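Local coordinates for probable zinc protease PqqL (Escherichia coli, PDB 6OFT), which probably acts as a zinc-dependent metalloendopeptidase of the M16 family in the periplasm, this chain being the first half of the protein, at residues Ser121-Arg135 with Val178-Tyr190. Residues are numbered along the deposited sequence; the frame is centred on the assembly and turned at random.
Sequences SNAATFEKLEVDAER and VATVTPAQLRQFY
R135 reaches from helix 128-144 to the turn between helices 175-180 and 183-193, in the M16 peptidase fold, where segments 128-135 and 183-190 cross at 90°; E134, a predicted zinc ligand, carries its carboxylate away from this contact, to H58. The R135 side chain leaves with CG anti to its carbonyl carbon (chi1 -49°), and CB and CG pass V178 O, CG at 3.4 Å. CD lies equally near the carbonyl oxygens of V178 and A179. NE turns back to D132 OD1 (3.0 Å), a nearly straight hydrogen bond within a salt bridge that, with the carbonyl bonds, helps hold the guanidinium's rotation. NH1 donates to V178 O and, with NH2, to V181 O, gripping that oxygen end-on, NH2 at 2.8 Å. Arginine suits a helix end rich in carbonyls; a leucine here would probably leave V181 O without both donors and D132 with K128 alone as cationic partner.

One turn back, V131 meets L186 tip to tip, CG1 to CD1 3.7 Å, while rigid P183 starts its helix against V131 CG2. F126, apolar and flat, packs on L186 CB and sets its edge on the face of Y190, a T-shaped pair with planes at 69°. Tyrosine suits because its hydroxyl reaches backbone: Y190 OH, also hydrogen-bonded to W120 O, accepts from A124 N at 3.2 Å.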
# COMPACT_ATOMS: atom_id res chain seq x y z
N SER A 121 3.03 -10.21 -22.13
CA SER A 121 1.67 -10.72 -21.93
C SER A 121 1.48 -12.22 -22.17
O SER A 121 0.71 -12.84 -21.43
CB SER A 121 0.67 -9.92 -22.76
OG SER A 121 0.62 -8.58 -22.32
N ASN A 122 2.14 -12.81 -23.21
CA ASN A 122 1.97 -14.23 -23.57
C ASN A 122 3.17 -14.90 -24.30
O ASN A 122 3.04 -16.05 -24.71
CB ASN A 122 0.69 -14.40 -24.43
CG ASN A 122 0.81 -13.91 -25.86
OD1 ASN A 122 1.69 -13.11 -26.23
ND2 ASN A 122 -0.06 -14.41 -26.72
N ALA A 123 4.30 -14.19 -24.51
CA ALA A 123 5.39 -14.77 -25.30
C ALA A 123 6.75 -14.88 -24.57
O ALA A 123 7.77 -15.07 -25.24
CB ALA A 123 5.54 -14.04 -26.62
N ALA A 124 6.75 -14.86 -23.23
CA ALA A 124 7.98 -15.08 -22.43
C ALA A 124 8.40 -16.54 -22.64
O ALA A 124 7.53 -17.41 -22.70
CB ALA A 124 7.70 -14.83 -20.96
N THR A 125 9.72 -16.81 -22.79
CA THR A 125 10.20 -18.16 -23.15
C THR A 125 10.74 -19.03 -22.00
O THR A 125 10.76 -20.26 -22.17
CB THR A 125 11.25 -18.08 -24.27
OG1 THR A 125 12.32 -17.21 -23.87
CG2 THR A 125 10.66 -17.61 -25.60
N PHE A 126 11.22 -18.44 -20.88
CA PHE A 126 11.76 -19.21 -19.74
C PHE A 126 12.84 -20.22 -20.17
O PHE A 126 12.71 -21.41 -19.88
CB PHE A 126 10.65 -19.92 -18.93
CG PHE A 126 9.53 -19.03 -18.47
CD1 PHE A 126 9.63 -18.34 -17.26
CD2 PHE A 126 8.39 -18.86 -19.25
CE1 PHE A 126 8.59 -17.49 -16.85
CE2 PHE A 126 7.36 -18.02 -18.83
CZ PHE A 126 7.47 -17.33 -17.63
N GLU A 127 13.89 -19.73 -20.86
CA GLU A 127 15.03 -20.54 -21.30
C GLU A 127 15.75 -21.07 -20.06
O GLU A 127 15.98 -20.31 -19.11
CB GLU A 127 16.01 -19.68 -22.13
CG GLU A 127 15.44 -19.11 -23.42
CD GLU A 127 16.23 -17.95 -24.00
OE1 GLU A 127 15.75 -16.80 -23.91
OE2 GLU A 127 17.34 -18.19 -24.54
N LYS A 128 16.09 -22.37 -20.06
CA LYS A 128 16.77 -23.08 -18.97
C LYS A 128 17.95 -22.30 -18.40
O LYS A 128 18.01 -22.07 -17.19
CB LYS A 128 17.24 -24.47 -19.45
CG LYS A 128 17.51 -25.45 -18.32
CD LYS A 128 18.85 -26.14 -18.47
CE LYS A 128 19.04 -27.24 -17.45
NZ LYS A 128 19.14 -26.73 -16.06
N LEU A 129 18.87 -21.86 -19.29
CA LEU A 129 20.06 -21.11 -18.92
C LEU A 129 19.73 -19.79 -18.22
O LEU A 129 20.39 -19.47 -17.24
CB LEU A 129 20.98 -20.90 -20.14
CG LEU A 129 21.86 -22.10 -20.55
CD1 LEU A 129 22.33 -21.97 -22.00
CD2 LEU A 129 23.05 -22.28 -19.62
N GLU A 130 18.67 -19.09 -18.69
CA GLU A 130 18.21 -17.82 -18.10
C GLU A 130 17.57 -18.01 -16.75
O GLU A 130 17.80 -17.18 -15.86
CB GLU A 130 17.25 -17.06 -19.06
CG GLU A 130 17.93 -16.55 -20.32
CD GLU A 130 18.98 -15.46 -20.17
OE1 GLU A 130 19.05 -14.81 -19.10
OE2 GLU A 130 19.73 -15.25 -21.14
N VAL A 131 16.75 -19.06 -16.59
CA VAL A 131 16.10 -19.43 -15.32
C VAL A 131 17.22 -19.69 -14.27
O VAL A 131 17.19 -19.08 -13.21
CB VAL A 131 15.13 -20.64 -15.49
CG1 VAL A 131 14.68 -21.19 -14.15
CG2 VAL A 131 13.92 -20.25 -16.35
N ASP A 132 18.22 -20.52 -14.62
CA ASP A 132 19.37 -20.85 -13.77
C ASP A 132 20.13 -19.60 -13.34
O ASP A 132 20.52 -19.50 -12.17
CB ASP A 132 20.30 -21.86 -14.46
CG ASP A 132 19.72 -23.26 -14.63
OD1 ASP A 132 18.72 -23.58 -13.92
OD2 ASP A 132 20.26 -24.03 -15.44
N ALA A 133 20.28 -18.62 -14.25
CA ALA A 133 20.94 -17.36 -13.96
C ALA A 133 20.14 -16.56 -12.95
O ALA A 133 20.73 -16.02 -12.01
CB ALA A 133 21.15 -16.55 -15.23
N GLU A 134 18.79 -16.53 -13.08
CA GLU A 134 17.94 -15.78 -12.16
C GLU A 134 17.86 -16.38 -10.75
O GLU A 134 17.55 -15.64 -9.82
CB GLU A 134 16.54 -15.53 -12.74
CG GLU A 134 16.47 -14.39 -13.72
CD GLU A 134 17.01 -13.04 -13.28
OE1 GLU A 134 16.53 -12.51 -12.25
OE2 GLU A 134 17.89 -12.51 -13.98
N ARG A 135 18.12 -17.70 -10.58
CA ARG A 135 18.10 -18.32 -9.23
C ARG A 135 19.11 -17.61 -8.31
O ARG A 135 18.73 -17.18 -7.22
CB ARG A 135 18.39 -19.82 -9.28
CG ARG A 135 17.59 -20.59 -10.31
CD ARG A 135 18.02 -22.04 -10.32
NE ARG A 135 17.35 -22.81 -11.37
CZ ARG A 135 16.12 -23.30 -11.27
NH1 ARG A 135 15.40 -23.10 -10.17
NH2 ARG A 135 15.59 -23.99 -12.28
N VAL A 178 13.12 -21.34 -5.11
CA VAL A 178 13.93 -20.54 -6.06
C VAL A 178 15.04 -21.42 -6.70
O VAL A 178 15.26 -21.34 -7.91
CB VAL A 178 14.45 -19.24 -5.37
CG1 VAL A 178 15.54 -18.53 -6.19
CG2 VAL A 178 13.29 -18.28 -5.09
N ALA A 179 15.66 -22.31 -5.89
CA ALA A 179 16.73 -23.21 -6.33
C ALA A 179 16.27 -24.40 -7.18
O ALA A 179 17.02 -24.83 -8.05
CB ALA A 179 17.51 -23.71 -5.12
N THR A 180 15.04 -24.94 -6.93
CA THR A 180 14.53 -26.17 -7.55
C THR A 180 13.40 -26.03 -8.59
O THR A 180 13.21 -26.95 -9.40
CB THR A 180 14.06 -27.15 -6.47
OG1 THR A 180 13.01 -26.53 -5.72
CG2 THR A 180 15.19 -27.60 -5.54
N VAL A 181 12.63 -24.93 -8.56
CA VAL A 181 11.51 -24.70 -9.50
C VAL A 181 11.98 -24.84 -10.96
O VAL A 181 13.00 -24.27 -11.35
CB VAL A 181 10.74 -23.37 -9.21
CG1 VAL A 181 11.55 -22.13 -9.57
CG2 VAL A 181 9.37 -23.36 -9.88
N THR A 182 11.29 -25.69 -11.72
CA THR A 182 11.69 -25.95 -13.11
C THR A 182 11.19 -24.86 -14.04
O THR A 182 10.15 -24.25 -13.74
CB THR A 182 11.18 -27.34 -13.59
OG1 THR A 182 9.77 -27.30 -13.82
CG2 THR A 182 11.57 -28.49 -12.65
N PRO A 183 11.82 -24.67 -15.24
CA PRO A 183 11.28 -23.70 -16.21
C PRO A 183 9.83 -24.03 -16.61
O PRO A 183 9.06 -23.11 -16.85
CB PRO A 183 12.23 -23.82 -17.39
CG PRO A 183 13.51 -24.30 -16.79
CD PRO A 183 13.06 -25.29 -15.75
N ALA A 184 9.46 -25.33 -16.63
CA ALA A 184 8.10 -25.78 -16.97
C ALA A 184 7.11 -25.36 -15.88
O ALA A 184 6.00 -24.96 -16.21
CB ALA A 184 8.07 -27.29 -17.18
N GLN A 185 7.52 -25.41 -14.59
CA GLN A 185 6.68 -24.97 -13.47
C GLN A 185 6.46 -23.44 -13.48
O GLN A 185 5.36 -22.96 -13.17
CB GLN A 185 7.26 -25.43 -12.13
CG GLN A 185 7.04 -26.92 -11.86
CD GLN A 185 7.84 -27.45 -10.68
OE1 GLN A 185 8.98 -27.03 -10.40
NE2 GLN A 185 7.27 -28.41 -9.98
N LEU A 186 7.50 -22.67 -13.85
CA LEU A 186 7.41 -21.21 -13.96
C LEU A 186 6.46 -20.85 -15.10
O LEU A 186 5.63 -19.95 -14.95
CB LEU A 186 8.79 -20.59 -14.24
CG LEU A 186 9.82 -20.69 -13.14
CD1 LEU A 186 11.16 -20.21 -13.65
CD2 LEU A 186 9.41 -19.88 -11.90
N ARG A 187 6.56 -21.60 -16.22
CA ARG A 187 5.73 -21.46 -17.42
C ARG A 187 4.28 -21.76 -17.07
O ARG A 187 3.39 -21.07 -17.56
CB ARG A 187 6.21 -22.46 -18.50
CG ARG A 187 5.88 -22.08 -19.94
CD ARG A 187 6.33 -23.15 -20.95
NE ARG A 187 7.65 -23.70 -20.66
CZ ARG A 187 8.80 -23.23 -21.16
NH1 ARG A 187 8.79 -22.23 -22.02
NH2 ARG A 187 9.95 -23.79 -20.81
N GLN A 188 4.03 -22.79 -16.24
CA GLN A 188 2.69 -23.19 -15.81
C GLN A 188 1.97 -22.05 -15.05
O GLN A 188 0.82 -21.74 -15.37
CB GLN A 188 2.77 -24.47 -14.98
CG GLN A 188 1.43 -25.10 -14.59
CD GLN A 188 1.56 -26.50 -14.00
OE1 GLN A 188 0.60 -27.28 -14.01
NE2 GLN A 188 2.73 -26.85 -13.48
N PHE A 189 2.66 -21.41 -14.07
CA PHE A 189 2.09 -20.29 -13.31
C PHE A 189 1.79 -19.13 -14.26
O PHE A 189 0.69 -18.58 -14.24
CB PHE A 189 3.07 -19.83 -12.20
CG PHE A 189 2.56 -18.73 -11.30
CD1 PHE A 189 1.98 -19.03 -10.08
CD2 PHE A 189 2.71 -17.39 -11.66
CE1 PHE A 189 1.52 -18.01 -9.24
CE2 PHE A 189 2.25 -16.37 -10.82
CZ PHE A 189 1.66 -16.68 -9.61
N TYR A 190 2.76 -18.79 -15.12
CA TYR A 190 2.65 -17.75 -16.14
C TYR A 190 1.44 -17.93 -17.04
O TYR A 190 0.67 -16.99 -17.21
CB TYR A 190 3.94 -17.72 -16.97
CG TYR A 190 3.96 -16.75 -18.13
CD1 TYR A 190 4.05 -15.38 -17.92
CD2 TYR A 190 4.01 -17.22 -19.44
CE1 TYR A 190 4.15 -14.49 -18.99
CE2 TYR A 190 4.12 -16.34 -20.52
CZ TYR A 190 4.20 -14.98 -20.28
OH TYR A 190 4.31 -14.10 -21.34